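Local coordinates for protein malonyl-CoA decarboxylase (Rhodopseudomonas palustris, PDB 4KSA) that probably catalyses the decarboxylation of malonyl-CoA to acetyl-CoA and carbon dioxide, at residues A380-N394 against M411-H425. Sequence-based numbering, arbitrary orientation.
Sequences ARFHLGNGARLDRLN and MVNYLYALGDIEANH
Asn413 O takes two backbone donors: Asp391 N at 3.2 Å and, more weakly, Arg392 N. Both residues face Asn413, a classic beta bulge between the antiparallel strands 389-394 and 411-416. Asn394 ND2 donates to Asn413 OD1 at 2.7 Å, from above the carbonyl plane. Arg392 runs forward along its strand, bent at chi3 (48°), and its NH2 reaches a lone pair of Asn394 OD1. Asn413 ND2 turns to Pro241 O and Thr304 O. Strand 389-394 is one of the two edge strands, within this chain, of the mixed sheet of the C-terminal domain, of the acetyltransferase clan.

On the face of Leu390 and Tyr414, helix 378-385 packs over Tyr414, while helix 347-367 lies against Leu390, Val412 and Leu393. The His383 and Tyr414 rings form an offset stack (planes 17° apart), and His383 CB lies over the latter. His383 ND1 and Tyr416 OH share a hydrogen bond of 2.8 Å. Ala388 CB sits over one face of the Tyr416 ring.

Gly387, with positive phi, ends the helix in a probable Schellman motif, with Ala388 N bonded to His383 O. Asn424 ND2 bonds to Gly387 O. His425 ND1 meets a lone pair of Gly385 O, while His425 NE2 bonds to Glu52 N of the second subunit.

On the other face, Leu415 CG packs 3.6 Å from Arg389 NH1, over the guanidinium that grips Asp391 OD1 through NE and NH1.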
# COMPACT_ATOMS: atom_id res chain seq x y z
N ALA A 380 12.89 5.23 35.55
CA ALA A 380 13.03 6.66 35.54
C ALA A 380 14.02 7.04 34.44
O ALA A 380 13.85 8.04 33.73
CB ALA A 380 13.52 7.15 36.90
N ARG A 381 15.07 6.23 34.28
CA ARG A 381 16.05 6.51 33.26
C ARG A 381 15.33 6.56 31.91
O ARG A 381 15.63 7.40 31.06
CB ARG A 381 17.12 5.42 33.23
CG ARG A 381 18.50 5.89 33.67
CD ARG A 381 19.58 5.01 33.04
NE ARG A 381 19.32 3.59 33.28
CZ ARG A 381 19.41 3.02 34.47
NH1 ARG A 381 19.76 3.74 35.52
NH2 ARG A 381 19.12 1.73 34.62
N PHE A 382 14.37 5.65 31.74
CA PHE A 382 13.58 5.56 30.51
C PHE A 382 12.72 6.81 30.28
O PHE A 382 13.02 7.61 29.40
CB PHE A 382 12.68 4.32 30.54
CG PHE A 382 11.78 4.21 29.35
CD1 PHE A 382 12.30 3.89 28.11
CD2 PHE A 382 10.43 4.48 29.46
CE1 PHE A 382 11.49 3.86 26.99
CE2 PHE A 382 9.60 4.45 28.35
CZ PHE A 382 10.13 4.14 27.10
N HIS A 383 11.67 6.97 31.07
CA HIS A 383 10.77 8.12 30.96
C HIS A 383 11.50 9.47 31.02
O HIS A 383 11.18 10.39 30.27
CB HIS A 383 9.69 8.04 32.04
CG HIS A 383 8.77 6.87 31.89
ND1 HIS A 383 7.78 6.81 30.93
CD2 HIS A 383 8.69 5.70 32.58
CE1 HIS A 383 7.13 5.67 31.04
NE2 HIS A 383 7.66 4.97 32.03
N LEU A 384 12.50 9.60 31.89
CA LEU A 384 13.21 10.87 31.94
C LEU A 384 13.95 11.09 30.64
O LEU A 384 13.98 12.21 30.12
CB LEU A 384 14.19 10.92 33.13
CG LEU A 384 13.55 10.85 34.53
CD1 LEU A 384 14.62 11.13 35.57
CD2 LEU A 384 12.40 11.84 34.66
N GLY A 385 14.55 10.02 30.11
CA GLY A 385 15.27 10.10 28.85
C GLY A 385 14.32 10.39 27.70
O GLY A 385 14.70 11.01 26.71
N ASN A 386 13.07 9.95 27.82
CA ASN A 386 12.10 10.22 26.78
C ASN A 386 11.57 11.63 26.94
O ASN A 386 10.47 11.95 26.49
CB ASN A 386 10.96 9.21 26.84
CG ASN A 386 11.20 8.01 25.94
OD1 ASN A 386 10.82 8.02 24.78
ND2 ASN A 386 11.86 6.99 26.47
N GLY A 387 12.35 12.47 27.61
CA GLY A 387 11.97 13.85 27.82
C GLY A 387 10.86 14.13 28.83
O GLY A 387 10.35 15.24 28.88
N ALA A 388 10.49 13.14 29.63
CA ALA A 388 9.44 13.37 30.61
C ALA A 388 9.97 14.07 31.85
O ALA A 388 11.19 14.26 32.02
CB ALA A 388 8.79 12.07 31.00
N ARG A 389 9.02 14.44 32.71
CA ARG A 389 9.23 15.14 33.98
C ARG A 389 8.68 14.27 35.10
O ARG A 389 7.59 13.72 34.96
CB ARG A 389 8.47 16.48 33.96
CG ARG A 389 8.31 17.18 35.32
CD ARG A 389 7.59 18.53 35.20
NE ARG A 389 6.16 18.45 35.49
CZ ARG A 389 5.23 19.27 34.98
NH1 ARG A 389 3.95 19.12 35.30
NH2 ARG A 389 5.59 20.22 34.12
N LEU A 390 9.42 14.13 36.20
CA LEU A 390 8.93 13.36 37.34
C LEU A 390 7.87 14.25 38.00
O LEU A 390 8.21 15.25 38.63
CB LEU A 390 10.08 13.06 38.30
CG LEU A 390 9.65 12.37 39.59
CD1 LEU A 390 8.83 11.12 39.29
CD2 LEU A 390 10.90 12.03 40.40
N ASP A 391 6.60 13.89 37.85
CA ASP A 391 5.51 14.72 38.34
C ASP A 391 4.85 14.42 39.69
O ASP A 391 4.42 15.35 40.38
CB ASP A 391 4.43 14.78 37.25
CG ASP A 391 3.65 16.07 37.26
OD1 ASP A 391 4.28 17.15 37.16
OD2 ASP A 391 2.40 16.02 37.36
N ARG A 392 4.74 13.16 40.09
CA ARG A 392 4.13 12.86 41.37
C ARG A 392 4.47 11.48 41.89
O ARG A 392 4.60 10.55 41.12
CB ARG A 392 2.60 13.01 41.28
CG ARG A 392 1.83 11.94 42.05
CD ARG A 392 0.51 12.46 42.58
NE ARG A 392 -0.24 13.19 41.56
CZ ARG A 392 -1.16 12.64 40.76
NH1 ARG A 392 -1.78 13.41 39.87
NH2 ARG A 392 -1.46 11.35 40.87
N LEU A 393 4.59 11.36 43.21
CA LEU A 393 4.91 10.09 43.85
C LEU A 393 3.62 9.54 44.43
O LEU A 393 2.97 10.20 45.22
CB LEU A 393 5.95 10.30 44.94
CG LEU A 393 7.19 11.11 44.52
CD1 LEU A 393 8.19 11.15 45.66
CD2 LEU A 393 7.82 10.47 43.31
N ASN A 394 3.24 8.33 44.04
CA ASN A 394 1.99 7.76 44.52
C ASN A 394 2.15 6.70 45.60
O ASN A 394 2.21 5.51 45.30
CB ASN A 394 1.21 7.15 43.35
CG ASN A 394 0.89 8.17 42.29
OD1 ASN A 394 0.21 9.16 42.55
ND2 ASN A 394 1.39 7.94 41.08
N MSE A 411 4.34 3.93 43.50
CA MSE A 411 4.26 4.13 42.06
C MSE A 411 4.44 5.62 41.81
O MSE A 411 4.52 6.40 42.76
CB MSE A 411 2.90 3.70 41.51
CG MSE A 411 2.67 2.21 41.51
SE MSE A 411 1.17 1.74 40.38
CE MSE A 411 2.15 1.29 38.76
N VAL A 412 4.52 6.00 40.55
CA VAL A 412 4.67 7.40 40.20
C VAL A 412 4.05 7.72 38.86
O VAL A 412 3.63 6.82 38.13
CB VAL A 412 6.14 7.82 40.13
CG1 VAL A 412 6.81 7.62 41.47
CG2 VAL A 412 6.83 7.05 39.04
N ASN A 413 3.98 9.00 38.55
CA ASN A 413 3.45 9.45 37.28
C ASN A 413 4.57 10.30 36.71
O ASN A 413 5.17 11.09 37.43
CB ASN A 413 2.22 10.36 37.44
CG ASN A 413 1.14 9.76 38.33
OD1 ASN A 413 1.01 10.13 39.49
ND2 ASN A 413 0.36 8.85 37.78
N TYR A 414 4.88 10.09 35.44
CA TYR A 414 5.88 10.91 34.79
C TYR A 414 4.97 11.75 33.91
O TYR A 414 3.92 11.27 33.47
CB TYR A 414 6.87 10.07 33.99
CG TYR A 414 7.86 9.29 34.84
CD1 TYR A 414 9.08 9.85 35.23
CD2 TYR A 414 7.57 7.98 35.27
CE1 TYR A 414 10.00 9.13 36.00
CE2 TYR A 414 8.49 7.25 36.05
CZ TYR A 414 9.70 7.83 36.41
OH TYR A 414 10.59 7.12 37.17
N LEU A 415 5.32 13.01 33.70
CA LEU A 415 4.47 13.89 32.92
C LEU A 415 5.10 14.20 31.57
O LEU A 415 6.21 14.74 31.49
CB LEU A 415 4.21 15.18 33.72
CG LEU A 415 3.16 16.22 33.32
CD1 LEU A 415 3.67 17.03 32.14
CD2 LEU A 415 1.84 15.53 33.02
N TYR A 416 4.39 13.83 30.51
CA TYR A 416 4.88 14.08 29.16
C TYR A 416 4.16 15.29 28.61
O TYR A 416 2.93 15.30 28.47
CB TYR A 416 4.64 12.88 28.24
CG TYR A 416 5.63 11.75 28.40
CD1 TYR A 416 5.36 10.66 29.23
CD2 TYR A 416 6.87 11.77 27.74
CE1 TYR A 416 6.28 9.62 29.41
CE2 TYR A 416 7.81 10.73 27.91
CZ TYR A 416 7.50 9.67 28.75
OH TYR A 416 8.41 8.67 28.97
N ALA A 417 4.94 16.33 28.34
CA ALA A 417 4.40 17.57 27.80
C ALA A 417 5.02 17.73 26.43
O ALA A 417 6.22 18.04 26.31
CB ALA A 417 4.77 18.74 28.69
N LEU A 418 4.20 17.52 25.41
CA LEU A 418 4.63 17.61 24.03
C LEU A 418 5.17 18.98 23.63
O LEU A 418 4.98 19.42 22.50
CB LEU A 418 3.46 17.20 23.13
CG LEU A 418 3.67 17.04 21.63
CD1 LEU A 418 4.96 16.31 21.34
CD2 LEU A 418 2.46 16.30 21.07
N GLY A 419 5.83 19.65 24.57
CA GLY A 419 6.40 20.96 24.32
C GLY A 419 7.77 21.08 24.98
O GLY A 419 8.57 21.96 24.64
N ASP A 420 8.03 20.21 25.95
CA ASP A 420 9.31 20.22 26.64
C ASP A 420 10.05 18.89 26.60
O ASP A 420 11.10 18.75 27.23
CB ASP A 420 9.12 20.69 28.09
CG ASP A 420 7.71 20.50 28.58
OD1 ASP A 420 6.80 21.21 28.11
OD2 ASP A 420 7.50 19.63 29.45
N ILE A 421 9.50 17.91 25.87
CA ILE A 421 10.14 16.60 25.76
C ILE A 421 11.60 16.80 25.38
O ILE A 421 12.50 16.30 26.05
CB ILE A 421 9.49 15.73 24.67
CG1 ILE A 421 8.10 15.27 25.10
CG2 ILE A 421 10.38 14.53 24.38
CD1 ILE A 421 8.12 14.36 26.28
N GLU A 422 11.85 17.53 24.30
CA GLU A 422 13.21 17.76 23.86
C GLU A 422 14.02 18.52 24.89
O GLU A 422 15.17 18.18 25.15
CB GLU A 422 13.23 18.49 22.52
CG GLU A 422 12.80 17.60 21.37
CD GLU A 422 12.94 18.27 20.02
OE1 GLU A 422 14.00 18.90 19.78
OE2 GLU A 422 12.00 18.16 19.20
N ALA A 423 13.41 19.55 25.47
CA ALA A 423 14.08 20.36 26.48
C ALA A 423 14.60 19.48 27.63
O ALA A 423 15.80 19.50 27.96
CB ALA A 423 13.12 21.42 27.01
N ASN A 424 13.70 18.72 28.23
CA ASN A 424 14.06 17.85 29.34
C ASN A 424 15.10 16.80 28.96
O ASN A 424 16.07 16.59 29.70
CB ASN A 424 12.81 17.18 29.90
CG ASN A 424 11.85 18.18 30.51
OD1 ASN A 424 12.25 19.29 30.87
ND2 ASN A 424 10.59 17.79 30.63
N HIS A 425 14.91 16.15 27.81
CA HIS A 425 15.85 15.15 27.36
C HIS A 425 17.25 15.75 27.30
O HIS A 425 18.19 15.17 27.83
CB HIS A 425 15.49 14.62 25.97
CG HIS A 425 16.59 13.82 25.33
ND1 HIS A 425 16.86 12.51 25.68
CD2 HIS A 425 17.53 14.18 24.43
CE1 HIS A 425 17.94 12.11 25.02
NE2 HIS A 425 18.36 13.10 24.26